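Local coordinates for putative type VI secretion protein (Escherichia coli, PDB 6SKI) that probably hydrolyses phospholipids of target cells as a toxic effector that is loaded onto the VgrG spike of the type VI secretion system, at residues R96-N101 with N442-L447; I282-E287 with S311-G316; G316-P319 with Q325-E328; K369-H374 with K484-S489; N414-V419 with Q472-E477. All blocks are in the same frame, centred on the assembly; numbering follows the deposited sequence.

Interaction 1. Residues R96-N101 with N442-L447; sequences RGYYSN and NTELQL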
# COMPACT_ATOMS: atom_id res chain seq x y z
N ARG A 96 0.38 -11.34 11.71
CA ARG A 96 0.58 -9.90 11.83
C ARG A 96 1.89 -9.52 11.17
O ARG A 96 2.93 -10.15 11.42
CB ARG A 96 0.59 -9.45 13.29
CG ARG A 96 0.45 -7.95 13.45
CD ARG A 96 0.98 -7.47 14.79
NE ARG A 96 0.44 -6.17 15.17
CZ ARG A 96 -0.84 -5.92 15.44
NH1 ARG A 96 -1.74 -6.89 15.40
NH2 ARG A 96 -1.22 -4.69 15.77
N GLY A 97 1.85 -8.49 10.33
CA GLY A 97 3.03 -8.04 9.63
C GLY A 97 3.85 -7.06 10.45
O GLY A 97 3.52 -6.71 11.58
N TYR A 98 4.94 -6.61 9.85
CA TYR A 98 5.83 -5.63 10.45
C TYR A 98 5.67 -4.30 9.72
O TYR A 98 4.88 -4.17 8.79
CB TYR A 98 7.27 -6.14 10.39
CG TYR A 98 8.24 -5.41 11.30
CD1 TYR A 98 7.98 -5.25 12.64
CD2 TYR A 98 9.43 -4.91 10.80
CE1 TYR A 98 8.86 -4.59 13.47
CE2 TYR A 98 10.33 -4.26 11.61
CZ TYR A 98 10.04 -4.10 12.95
OH TYR A 98 10.93 -3.45 13.76
N TYR A 99 6.43 -3.31 10.17
CA TYR A 99 6.41 -2.01 9.52
C TYR A 99 6.85 -2.14 8.07
O TYR A 99 7.85 -2.80 7.76
CB TYR A 99 7.32 -1.05 10.26
CG TYR A 99 6.79 -0.64 11.61
CD1 TYR A 99 5.49 -0.19 11.76
CD2 TYR A 99 7.59 -0.72 12.74
CE1 TYR A 99 5.00 0.18 12.99
CE2 TYR A 99 7.10 -0.35 13.98
CZ TYR A 99 5.81 0.10 14.10
OH TYR A 99 5.32 0.47 15.33
N SER A 100 6.10 -1.52 7.17
CA SER A 100 6.42 -1.57 5.75
C SER A 100 7.45 -0.49 5.44
O SER A 100 7.91 0.24 6.32
CB SER A 100 5.16 -1.40 4.91
OG SER A 100 4.28 -0.47 5.50
N ASN A 101 7.81 -0.36 4.17
CA ASN A 101 8.72 0.69 3.76
C ASN A 101 8.01 2.03 3.60
O ASN A 101 8.68 3.07 3.61
CB ASN A 101 9.39 0.32 2.44
CG ASN A 101 10.62 -0.54 2.64
OD1 ASN A 101 11.13 -0.66 3.74
ND2 ASN A 101 11.09 -1.16 1.56
N ASN A 442 18.47 4.79 13.95
CA ASN A 442 17.51 3.84 13.37
C ASN A 442 18.22 2.51 13.21
O ASN A 442 18.90 2.27 12.21
CB ASN A 442 16.98 4.35 12.04
CG ASN A 442 16.23 5.65 12.17
OD1 ASN A 442 16.74 6.71 11.80
ND2 ASN A 442 15.00 5.58 12.68
N THR A 443 18.06 1.62 14.19
CA THR A 443 18.64 0.29 14.12
C THR A 443 17.75 -0.70 13.40
O THR A 443 18.22 -1.78 13.03
CB THR A 443 18.95 -0.23 15.52
OG1 THR A 443 17.73 -0.50 16.21
CG2 THR A 443 19.75 0.80 16.30
N GLU A 444 16.48 -0.36 13.18
CA GLU A 444 15.61 -1.16 12.35
C GLU A 444 15.90 -0.97 10.87
O GLU A 444 15.40 -1.75 10.05
CB GLU A 444 14.15 -0.79 12.62
CG GLU A 444 13.54 -1.51 13.80
CD GLU A 444 12.72 -0.58 14.67
OE1 GLU A 444 13.00 0.64 14.67
OE2 GLU A 444 11.80 -1.07 15.36
N LEU A 445 16.70 0.03 10.52
CA LEU A 445 17.02 0.35 9.13
C LEU A 445 18.48 0.10 8.81
O LEU A 445 18.91 0.39 7.69
CB LEU A 445 16.65 1.80 8.83
CG LEU A 445 15.15 2.09 8.84
CD1 LEU A 445 14.86 3.43 8.21
CD2 LEU A 445 14.39 0.98 8.14
N GLN A 446 19.25 -0.44 9.75
CA GLN A 446 20.66 -0.69 9.53
C GLN A 446 20.84 -2.02 8.82
O GLN A 446 20.19 -3.01 9.15
CB GLN A 446 21.43 -0.70 10.85
CG GLN A 446 21.43 0.63 11.57
CD GLN A 446 21.82 1.78 10.66
OE1 GLN A 446 22.88 1.77 10.04
NE2 GLN A 446 20.95 2.78 10.57
N LEU A 447 21.73 -2.03 7.84
CA LEU A 447 21.98 -3.14 6.94
C LEU A 447 23.11 -4.02 7.48
O LEU A 447 24.11 -3.50 7.98
CB LEU A 447 22.36 -2.63 5.56
CG LEU A 447 21.15 -2.18 4.75
CD1 LEU A 447 21.58 -1.78 3.37
CD2 LEU A 447 20.14 -3.31 4.69
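The phenol ring of Y98 meets the carboxylate of E444 at its edge: E444 OE2 lies near the ring plane, beyond the hydroxyl. One face of the same ring is approached by the neighbouring tyrosine, whose Y99 CD2 stands 4.1 Å above the plane of Y98 and toward its rim. The ring and the carboxylate are not coplanar but turned 56° against each other, and the two side chains cross at nearly a right angle. What joins them is a single weak hydrogen bond, donated by Y98 OH to E444 OE2 over 3.0 Å, with E444 CG lying alongside the hydroxyl. Y98 reaches this far because its CG is anti to the backbone N (chi1 -164°). A tyrosine suits the place by carrying a donor at the end of a long rigid ring, and a glutamate by offering an acceptor on a flexible stem at the exposed surface. The loop carrying E444 is itself tied together by Q446 NE2, which donates to N442 O at 2.7 Å with a nearly straight bond (161°), the acceptor lying in the amide plane of Q446. Two loops thus touch here, one leading into helix 101-108 and the other running between helices 416-431 and 452-466. E444 and L445 both rest on W104 of helix 101-108, and L445 also reaches N418 and L421. N101 ND2 bonds to A417 O, linking the start of helix 101-108 to helix 416-431.

Interaction 2. Residues I282-E287 with S311-G316; sequences ITAMNE and SDIGGG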
# COMPACT_ATOMS: atom_id res chain seq x y z
N ILE A 282 9.81 0.03 -7.77
CA ILE A 282 10.58 -1.18 -7.52
C ILE A 282 9.63 -2.36 -7.71
O ILE A 282 8.42 -2.22 -7.51
CB ILE A 282 11.21 -1.19 -6.12
CG1 ILE A 282 11.84 0.17 -5.84
CG2 ILE A 282 12.28 -2.25 -6.04
CD1 ILE A 282 12.45 0.29 -4.47
N THR A 283 10.16 -3.48 -8.19
CA THR A 283 9.35 -4.64 -8.51
C THR A 283 9.97 -5.87 -7.87
O THR A 283 11.20 -6.00 -7.84
CB THR A 283 9.23 -4.80 -10.04
OG1 THR A 283 8.20 -3.93 -10.52
CG2 THR A 283 8.90 -6.23 -10.43
N ALA A 284 9.13 -6.76 -7.36
CA ALA A 284 9.60 -7.99 -6.74
C ALA A 284 9.90 -9.02 -7.82
O ALA A 284 9.00 -9.44 -8.55
CB ALA A 284 8.56 -8.53 -5.76
N MET A 285 11.16 -9.45 -7.90
CA MET A 285 11.55 -10.43 -8.90
C MET A 285 11.19 -11.85 -8.49
O MET A 285 11.14 -12.73 -9.35
CB MET A 285 13.06 -10.36 -9.16
CG MET A 285 13.45 -9.35 -10.21
SD MET A 285 15.19 -9.40 -10.67
CE MET A 285 15.83 -10.58 -9.50
N ASN A 286 10.93 -12.08 -7.21
CA ASN A 286 10.63 -13.41 -6.69
C ASN A 286 9.28 -13.42 -6.00
O ASN A 286 9.10 -14.07 -4.97
CB ASN A 286 11.73 -13.90 -5.76
CG ASN A 286 13.10 -13.82 -6.39
OD1 ASN A 286 13.34 -14.40 -7.44
ND2 ASN A 286 14.01 -13.11 -5.74
N GLU A 287 8.32 -12.69 -6.55
CA GLU A 287 6.93 -12.76 -6.13
C GLU A 287 6.18 -13.55 -7.19
O GLU A 287 6.20 -13.18 -8.37
CB GLU A 287 6.34 -11.37 -5.94
CG GLU A 287 4.85 -11.37 -5.67
CD GLU A 287 4.49 -12.09 -4.39
OE1 GLU A 287 5.33 -12.16 -3.47
OE2 GLU A 287 3.35 -12.59 -4.28
N SER A 311 6.62 -8.50 0.16
CA SER A 311 6.96 -7.81 1.39
C SER A 311 8.45 -7.81 1.66
O SER A 311 8.88 -7.39 2.74
CB SER A 311 6.20 -8.43 2.57
OG SER A 311 4.97 -7.78 2.80
N ASP A 312 9.26 -8.25 0.70
CA ASP A 312 10.70 -8.04 0.72
C ASP A 312 11.08 -6.84 -0.12
O ASP A 312 12.24 -6.42 -0.09
CB ASP A 312 11.44 -9.28 0.22
CG ASP A 312 11.48 -10.38 1.24
OD1 ASP A 312 11.75 -10.07 2.42
OD2 ASP A 312 11.24 -11.55 0.88
N ILE A 313 10.13 -6.29 -0.87
CA ILE A 313 10.30 -5.06 -1.61
C ILE A 313 9.59 -3.91 -0.91
O ILE A 313 10.14 -2.82 -0.79
CB ILE A 313 9.80 -5.22 -3.06
CG1 ILE A 313 10.53 -6.37 -3.75
CG2 ILE A 313 9.96 -3.93 -3.83
CD1 ILE A 313 11.99 -6.15 -3.96
N GLY A 314 8.38 -4.16 -0.42
CA GLY A 314 7.66 -3.12 0.28
C GLY A 314 7.70 -3.20 1.78
O GLY A 314 7.08 -2.36 2.45
N GLY A 315 8.41 -4.17 2.35
CA GLY A 315 8.46 -4.33 3.78
C GLY A 315 7.23 -5.04 4.33
O GLY A 315 6.20 -5.15 3.68
N GLY A 316 7.36 -5.52 5.56
CA GLY A 316 6.23 -6.16 6.20
C GLY A 316 6.54 -7.49 6.86
O GLY A 316 5.63 -8.17 7.34
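In I313 the first torsion (chi1 -57°) sets CG1 anti to the carbonyl carbon and CG2 anti to the backbone N, and the two branches spread over different residues of strand 278-284. I282 has the same arrangement, so its CG2 too is anti to the backbone N, and the methyls I282 CG2 and I313 CG2 meet at 3.6 Å as the two side chains slant across one another. The other branch of I313 serves A284: I313 CG1 lies 3.5 Å from A284 CB, while the terminal I313 CD1 comes within 4.0 Å of T283 O. The side chains that meet are all apolar, and every residue that touches is buried. A branched isoleucine fits because it can cover two points of the strand at once, and the small A284 lets it settle close to the backbone. Beyond I313 the chain folds back through G314, G315 and G316. G315 and G316 adopt positive phi, at 80° and 132°, and at G316 a beta carbon would collide with the carbonyl oxygen before it, so only glycine is comfortable. The turn is closed by S311 OG, which donates to G315 O at 3.0 Å from above the carbonyl plane. C420, V423 and M424 of helix 416-431 cover the isoleucines. Strand 278-284 is a parallel strand of the central sheet, and A284 N makes a weak hydrogen bond to D245 OD1. D245, H310 and S197 have the geometry of a Ser-His-Asp triad, consistent with the alpha/beta-hydrolase family, and A284 touches this probable active site beside the loop that follows H310.

Interaction 3. Residues G316-P319 with Q325-E328; sequences GYNP and QENE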
# COMPACT_ATOMS: atom_id res chain seq x y z
N GLY A 316 7.36 -5.52 5.56
CA GLY A 316 6.23 -6.16 6.20
C GLY A 316 6.54 -7.49 6.86
O GLY A 316 5.63 -8.17 7.34
N TYR A 317 7.81 -7.87 6.88
CA TYR A 317 8.24 -9.12 7.49
C TYR A 317 8.91 -8.83 8.83
O TYR A 317 9.77 -7.95 8.91
CB TYR A 317 9.20 -9.88 6.58
CG TYR A 317 8.54 -10.59 5.43
CD1 TYR A 317 7.52 -11.51 5.65
CD2 TYR A 317 8.94 -10.37 4.12
CE1 TYR A 317 6.92 -12.17 4.61
CE2 TYR A 317 8.34 -11.03 3.08
CZ TYR A 317 7.33 -11.93 3.32
OH TYR A 317 6.73 -12.58 2.27
N ASN A 318 8.50 -9.56 9.86
CA ASN A 318 9.03 -9.33 11.19
C ASN A 318 10.50 -9.76 11.28
O ASN A 318 10.94 -10.65 10.55
CB ASN A 318 8.19 -10.07 12.23
CG ASN A 318 6.72 -9.97 11.95
OD1 ASN A 318 6.22 -10.51 10.96
ND2 ASN A 318 6.00 -9.26 12.80
N PRO A 319 11.27 -9.14 12.17
CA PRO A 319 12.69 -9.46 12.27
C PRO A 319 12.93 -10.86 12.83
O PRO A 319 12.02 -11.53 13.33
CB PRO A 319 13.22 -8.39 13.23
CG PRO A 319 12.24 -7.27 13.07
CD PRO A 319 10.94 -7.99 13.02
N GLN A 325 8.69 -13.99 14.53
CA GLN A 325 9.72 -14.29 13.54
C GLN A 325 9.15 -15.09 12.38
O GLN A 325 8.28 -15.94 12.56
CB GLN A 325 10.85 -15.07 14.21
CG GLN A 325 11.87 -15.67 13.27
CD GLN A 325 12.77 -16.66 13.97
OE1 GLN A 325 12.32 -17.73 14.40
NE2 GLN A 325 14.03 -16.30 14.14
N GLU A 326 9.65 -14.81 11.19
CA GLU A 326 9.18 -15.47 9.98
C GLU A 326 9.91 -16.80 9.82
O GLU A 326 11.09 -16.84 9.47
CB GLU A 326 9.40 -14.58 8.75
CG GLU A 326 8.90 -13.17 8.95
CD GLU A 326 7.43 -13.04 8.63
OE1 GLU A 326 6.82 -14.05 8.24
OE2 GLU A 326 6.89 -11.92 8.76
N ASN A 327 9.19 -17.88 10.10
CA ASN A 327 9.67 -19.24 9.87
C ASN A 327 8.81 -19.84 8.77
O ASN A 327 7.58 -19.85 8.88
CB ASN A 327 9.59 -20.08 11.13
CG ASN A 327 10.58 -19.65 12.18
OD1 ASN A 327 11.74 -19.38 11.88
ND2 ASN A 327 10.13 -19.57 13.42
N GLU A 328 9.45 -20.35 7.73
CA GLU A 328 8.76 -20.85 6.55
C GLU A 328 8.66 -22.37 6.64
O GLU A 328 9.68 -23.07 6.52
CB GLU A 328 9.48 -20.43 5.28
CG GLU A 328 9.40 -18.95 4.99
CD GLU A 328 10.00 -18.58 3.65
OE1 GLU A 328 10.99 -19.22 3.24
OE2 GLU A 328 9.48 -17.65 3.01
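E326 reaches back across a short loop to Y317 and N318, within the connection from strand 303-306 to strand 328-341 of this alpha/beta-hydrolase-like catalytic domain. Among polar contacts, the hydrogen bond between the two segments runs from N318 N to E326 OE2, 3.1 Å long and fairly straight at 157°. It uses the anti lone pair of that oxygen, the one turned away from OE1. Y95 OH is the stronger partner of E326 OE2 and also bonds to G316 O, so the carboxylate is gripped by more than one group. A glutamate suits the spot: bent at chi2 (-86°), it turns its acceptor onto a backbone N-H. Within segment 325-328, N327 ND2 donates to Q325 OE1 at 3.0 Å. The aromatic contact is made by the edge of Y317, whose plane contains E326 OE2, 3.2 Å from Y317 CD1. This edge position probably brings slightly positive ring hydrogens toward the acidic oxygen; ring and carboxylate planes stand nearly perpendicular. The Y317 ring also stacks with H487. Van der Waals packing completes the closure, with E326 CG 3.6 Å from N318 O and P319 O 3.6 Å from Q325 CA.

Interaction 4. Residues K369-H374 with K484-S489; sequences KHILPH and KYTHCS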
# COMPACT_ATOMS: atom_id res chain seq x y z
N LYS A 369 15.62 -20.73 -7.50
CA LYS A 369 17.01 -21.16 -7.57
C LYS A 369 17.82 -20.67 -6.38
O LYS A 369 18.74 -21.36 -5.93
CB LYS A 369 17.63 -20.67 -8.87
CG LYS A 369 19.06 -21.12 -9.09
CD LYS A 369 19.69 -20.38 -10.25
CE LYS A 369 21.03 -20.99 -10.63
NZ LYS A 369 21.84 -21.35 -9.43
N HIS A 370 17.50 -19.49 -5.86
CA HIS A 370 18.29 -18.86 -4.82
C HIS A 370 17.62 -18.91 -3.45
O HIS A 370 18.25 -18.54 -2.46
CB HIS A 370 18.59 -17.41 -5.19
CG HIS A 370 19.26 -17.27 -6.52
ND1 HIS A 370 20.56 -17.68 -6.75
CD2 HIS A 370 18.82 -16.77 -7.70
CE1 HIS A 370 20.88 -17.44 -8.00
NE2 HIS A 370 19.85 -16.89 -8.60
N ILE A 371 16.37 -19.37 -3.38
CA ILE A 371 15.65 -19.45 -2.12
C ILE A 371 15.74 -20.84 -1.51
O ILE A 371 15.78 -20.97 -0.27
CB ILE A 371 14.18 -19.04 -2.31
CG1 ILE A 371 14.08 -17.57 -2.71
CG2 ILE A 371 13.36 -19.29 -1.06
CD1 ILE A 371 13.09 -17.30 -3.81
N LEU A 372 15.82 -21.88 -2.33
CA LEU A 372 15.84 -23.27 -1.88
C LEU A 372 17.15 -23.67 -1.22
O LEU A 372 17.13 -24.46 -0.27
CB LEU A 372 15.55 -24.19 -3.07
CG LEU A 372 14.14 -24.07 -3.63
CD1 LEU A 372 13.89 -25.14 -4.67
CD2 LEU A 372 13.10 -24.12 -2.53
N PRO A 373 18.32 -23.18 -1.67
CA PRO A 373 19.57 -23.56 -1.00
C PRO A 373 19.67 -23.10 0.44
O PRO A 373 20.63 -23.49 1.12
CB PRO A 373 20.64 -22.90 -1.87
CG PRO A 373 20.03 -22.93 -3.21
CD PRO A 373 18.63 -22.48 -2.93
N HIS A 374 18.74 -22.29 0.93
CA HIS A 374 18.80 -21.76 2.28
C HIS A 374 17.79 -22.43 3.21
O HIS A 374 17.62 -22.00 4.35
CB HIS A 374 18.59 -20.25 2.25
CG HIS A 374 19.60 -19.52 1.43
ND1 HIS A 374 20.90 -19.35 1.84
CD2 HIS A 374 19.51 -18.94 0.21
CE1 HIS A 374 21.57 -18.70 0.90
NE2 HIS A 374 20.75 -18.43 -0.09
N LYS A 484 19.40 -15.49 0.87
CA LYS A 484 19.26 -15.60 2.33
C LYS A 484 18.13 -14.72 2.85
O LYS A 484 17.53 -15.04 3.88
CB LYS A 484 20.55 -15.22 3.04
CG LYS A 484 21.80 -15.87 2.52
CD LYS A 484 23.01 -15.45 3.35
CE LYS A 484 24.13 -16.47 3.23
NZ LYS A 484 24.28 -17.00 1.85
N TYR A 485 17.82 -13.62 2.16
CA TYR A 485 16.95 -12.58 2.69
C TYR A 485 15.60 -12.49 2.00
O TYR A 485 14.75 -11.72 2.45
CB TYR A 485 17.66 -11.23 2.61
CG TYR A 485 18.94 -11.16 3.40
CD1 TYR A 485 20.13 -11.65 2.88
CD2 TYR A 485 18.97 -10.59 4.65
CE1 TYR A 485 21.29 -11.60 3.60
CE2 TYR A 485 20.14 -10.53 5.38
CZ TYR A 485 21.29 -11.03 4.85
OH TYR A 485 22.46 -10.97 5.57
N THR A 486 15.38 -13.22 0.91
CA THR A 486 14.09 -13.22 0.24
C THR A 486 13.23 -14.35 0.78
O THR A 486 13.69 -15.48 0.94
CB THR A 486 14.25 -13.33 -1.27
OG1 THR A 486 12.98 -13.65 -1.86
CG2 THR A 486 15.23 -14.40 -1.63
N HIS A 487 11.97 -14.03 1.05
CA HIS A 487 11.02 -15.00 1.59
C HIS A 487 10.29 -15.68 0.44
O HIS A 487 10.02 -15.07 -0.59
CB HIS A 487 10.00 -14.32 2.50
CG HIS A 487 10.61 -13.64 3.69
ND1 HIS A 487 10.23 -13.92 4.98
CD2 HIS A 487 11.56 -12.68 3.78
CE1 HIS A 487 10.92 -13.17 5.82
NE2 HIS A 487 11.74 -12.41 5.11
N CYS A 488 9.98 -16.96 0.63
CA CYS A 488 9.12 -17.68 -0.29
C CYS A 488 7.68 -17.41 0.13
O CYS A 488 7.20 -17.96 1.13
CB CYS A 488 9.43 -19.18 -0.28
SG CYS A 488 8.42 -20.16 -1.40
N SER A 489 6.99 -16.56 -0.62
CA SER A 489 5.65 -16.13 -0.27
C SER A 489 4.56 -16.96 -0.93
O SER A 489 3.43 -16.96 -0.44
CB SER A 489 5.45 -14.66 -0.63
OG SER A 489 5.76 -14.42 -1.99
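H374 lays one face of its imidazole over the start of K484: K484 N sits 3.3 Å above the ring plane, displaced toward the rim, too poorly angled to make a hydrogen bond with H374 NE2. The lysine side chain crosses the histidine at about a right angle, bringing its CG to 3.3 Å from H374 CE1. Bent at its last torsion (chi4 40°), it leaves NZ 4.1 Å from H374 ND1, close but not paired. The flat imidazole suits packing against backbone, and the long lysine chain can run its methylenes beside the ring. At the ring edge, in plane, lies H370 O, and Y480 of helix 476-483 meets the ring obliquely. The contact joins the helically coiled loop around 371-373, just ahead of strand 376-386, to the loop that leaves helix 476-483. Deeper in, branched I371 can touch two residues at once. Its CG1 meets T486 CG2 at 3.5 Å, the threonine offering that methyl by holding OG1 anti to N (chi1 166°). The other branch, I371 CG2, lies 4.0 Å from C488 CB. C488 is also packed on L330 and L332 of strand 328-341, while I371 and H374 both touch R409 of strand 398-409.

Interaction 5. Residues N414-V419 with Q472-E477; sequences NDWANV and QAFTEE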
# COMPACT_ATOMS: atom_id res chain seq x y z
N ASN A 414 14.74 -10.08 7.51
CA ASN A 414 13.93 -9.11 6.79
C ASN A 414 14.73 -7.89 6.35
O ASN A 414 14.17 -6.80 6.20
CB ASN A 414 12.75 -8.67 7.66
CG ASN A 414 13.16 -7.74 8.78
OD1 ASN A 414 14.27 -7.84 9.31
ND2 ASN A 414 12.27 -6.83 9.15
N ASP A 415 16.03 -8.05 6.12
CA ASP A 415 16.92 -6.92 5.89
C ASP A 415 16.98 -6.46 4.44
O ASP A 415 17.69 -5.49 4.15
CB ASP A 415 18.33 -7.27 6.36
CG ASP A 415 18.41 -7.53 7.84
OD1 ASP A 415 18.18 -6.59 8.63
OD2 ASP A 415 18.69 -8.68 8.23
N TRP A 416 16.26 -7.10 3.53
CA TRP A 416 16.30 -6.69 2.13
C TRP A 416 15.29 -5.59 1.83
O TRP A 416 15.46 -4.84 0.85
CB TRP A 416 16.07 -7.89 1.22
CG TRP A 416 16.25 -7.57 -0.22
CD1 TRP A 416 15.27 -7.46 -1.16
CD2 TRP A 416 17.48 -7.31 -0.89
NE1 TRP A 416 15.82 -7.14 -2.38
CE2 TRP A 416 17.18 -7.04 -2.24
CE3 TRP A 416 18.82 -7.27 -0.48
CZ2 TRP A 416 18.16 -6.75 -3.17
CZ3 TRP A 416 19.79 -6.97 -1.41
CH2 TRP A 416 19.46 -6.72 -2.74
N ALA A 417 14.28 -5.43 2.68
CA ALA A 417 13.38 -4.30 2.54
C ALA A 417 14.03 -3.00 2.96
O ALA A 417 13.61 -1.94 2.50
CB ALA A 417 12.11 -4.53 3.36
N ASN A 418 15.10 -3.06 3.75
CA ASN A 418 15.89 -1.86 4.02
C ASN A 418 16.68 -1.45 2.78
O ASN A 418 16.83 -0.25 2.50
CB ASN A 418 16.82 -2.11 5.20
CG ASN A 418 16.06 -2.37 6.48
OD1 ASN A 418 14.93 -1.94 6.64
ND2 ASN A 418 16.69 -3.09 7.40
N VAL A 419 17.17 -2.42 2.02
CA VAL A 419 17.83 -2.12 0.75
C VAL A 419 16.83 -1.50 -0.21
O VAL A 419 17.13 -0.50 -0.89
CB VAL A 419 18.46 -3.39 0.17
CG1 VAL A 419 19.09 -3.11 -1.18
CG2 VAL A 419 19.48 -3.98 1.13
N GLN A 472 23.20 -3.11 -13.94
CA GLN A 472 24.13 -4.22 -13.85
C GLN A 472 23.54 -5.25 -12.90
O GLN A 472 23.47 -5.02 -11.69
CB GLN A 472 25.50 -3.75 -13.38
CG GLN A 472 26.20 -2.80 -14.33
CD GLN A 472 26.79 -3.52 -15.53
OE1 GLN A 472 27.42 -4.56 -15.40
NE2 GLN A 472 26.58 -2.96 -16.72
N ALA A 473 23.12 -6.38 -13.45
CA ALA A 473 22.36 -7.34 -12.66
C ALA A 473 23.23 -7.97 -11.59
O ALA A 473 24.46 -7.98 -11.67
CB ALA A 473 21.77 -8.43 -13.57
N PHE A 474 22.57 -8.51 -10.56
CA PHE A 474 23.27 -9.19 -9.49
C PHE A 474 23.78 -10.54 -9.99
O PHE A 474 23.05 -11.29 -10.64
CB PHE A 474 22.34 -9.40 -8.30
CG PHE A 474 22.09 -8.16 -7.49
CD1 PHE A 474 23.11 -7.54 -6.81
CD2 PHE A 474 20.82 -7.62 -7.42
CE1 PHE A 474 22.88 -6.41 -6.07
CE2 PHE A 474 20.58 -6.49 -6.68
CZ PHE A 474 21.61 -5.88 -6.01
N THR A 475 25.04 -10.83 -9.69
CA THR A 475 25.59 -12.12 -10.07
C THR A 475 24.95 -13.23 -9.23
O THR A 475 24.23 -12.98 -8.26
CB THR A 475 27.11 -12.13 -9.90
OG1 THR A 475 27.45 -11.76 -8.56
CG2 THR A 475 27.75 -11.16 -10.86
N GLU A 476 25.20 -14.48 -9.63
CA GLU A 476 24.53 -15.60 -8.98
C GLU A 476 25.02 -15.78 -7.54
O GLU A 476 24.25 -16.22 -6.68
CB GLU A 476 24.71 -16.87 -9.80
CG GLU A 476 24.33 -16.68 -11.25
CD GLU A 476 22.86 -16.94 -11.50
OE1 GLU A 476 22.24 -16.16 -12.27
OE2 GLU A 476 22.32 -17.91 -10.93
N GLU A 477 26.29 -15.47 -7.27
CA GLU A 477 26.75 -15.45 -5.89
C GLU A 477 26.03 -14.37 -5.10
O GLU A 477 25.57 -14.60 -3.97
CB GLU A 477 28.26 -15.22 -5.84
CG GLU A 477 29.08 -16.09 -6.77
CD GLU A 477 29.11 -15.58 -8.20
OE1 GLU A 477 28.04 -15.50 -8.83
OE2 GLU A 477 30.21 -15.24 -8.69
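W416 lies where segment 414-419 winds into helix 416-431, whereas F474 belongs to an extended stretch just ahead of helix 476-483. The two aromatic side chains come from opposite directions. They meet at their far ends, W416 CH2 being 4.0 Å from F474 CZ and 4.1 Å from F474 CE2. The edge of the indole's six-membered ring is turned toward the face of the phenyl group in an offset edge-to-face (T-shaped) pair, with planes 69° apart and ring centroids separated by 6.0 Å. W416 extends so far from its helix because CG is anti to the backbone N (chi1 -174°). V419 CB, one helical turn on, stands 3.9 Å above one face of the indole, toward its rim. The arrangement is buried aromatic packing of a helix against a loop: W416 of helix 416-431 meets the loop leading into helix 476-483, with helix 452-466 alongside. F474 also lies against A458 and Q461 of helix 452-466, and I482 of helix 476-483 touches both rings. Tryptophan and phenylalanine suit this buried position because broad, nonpolar side chains can span the distance between backbones that never approach closely. The next residue, T475, takes the N-cap position of helix 476-483, and its backbone N bonds to E478 OE1, as in one half of a capping box. Further back in the same loop, A473 O receives a hydrogen bond from K457 NZ.

Overall arrangement
The five contacts cluster around the loop that follows H310, the histidine of the probable S197-H310-D245 triad. Interaction 2 sets that loop against the central sheet, and interaction 3 continues it through the shared G316. Interaction 1 runs alongside: N101 N lies 2.7 Å from G314 O and Y98 N 3.0 Å from G316 O. On another flank, D312 OD2 ties the loop to H487 N of interaction 4 at 2.6 Å, while E287 OE1, on the other segment of interaction 2, bonds S489 OG at 2.7 Å. Interaction 5 is nested in the chain between the two segments of interaction 4, about 12 Å from it centre to centre, and packs its A417 on G315. Interactions 1 and 4 do not touch.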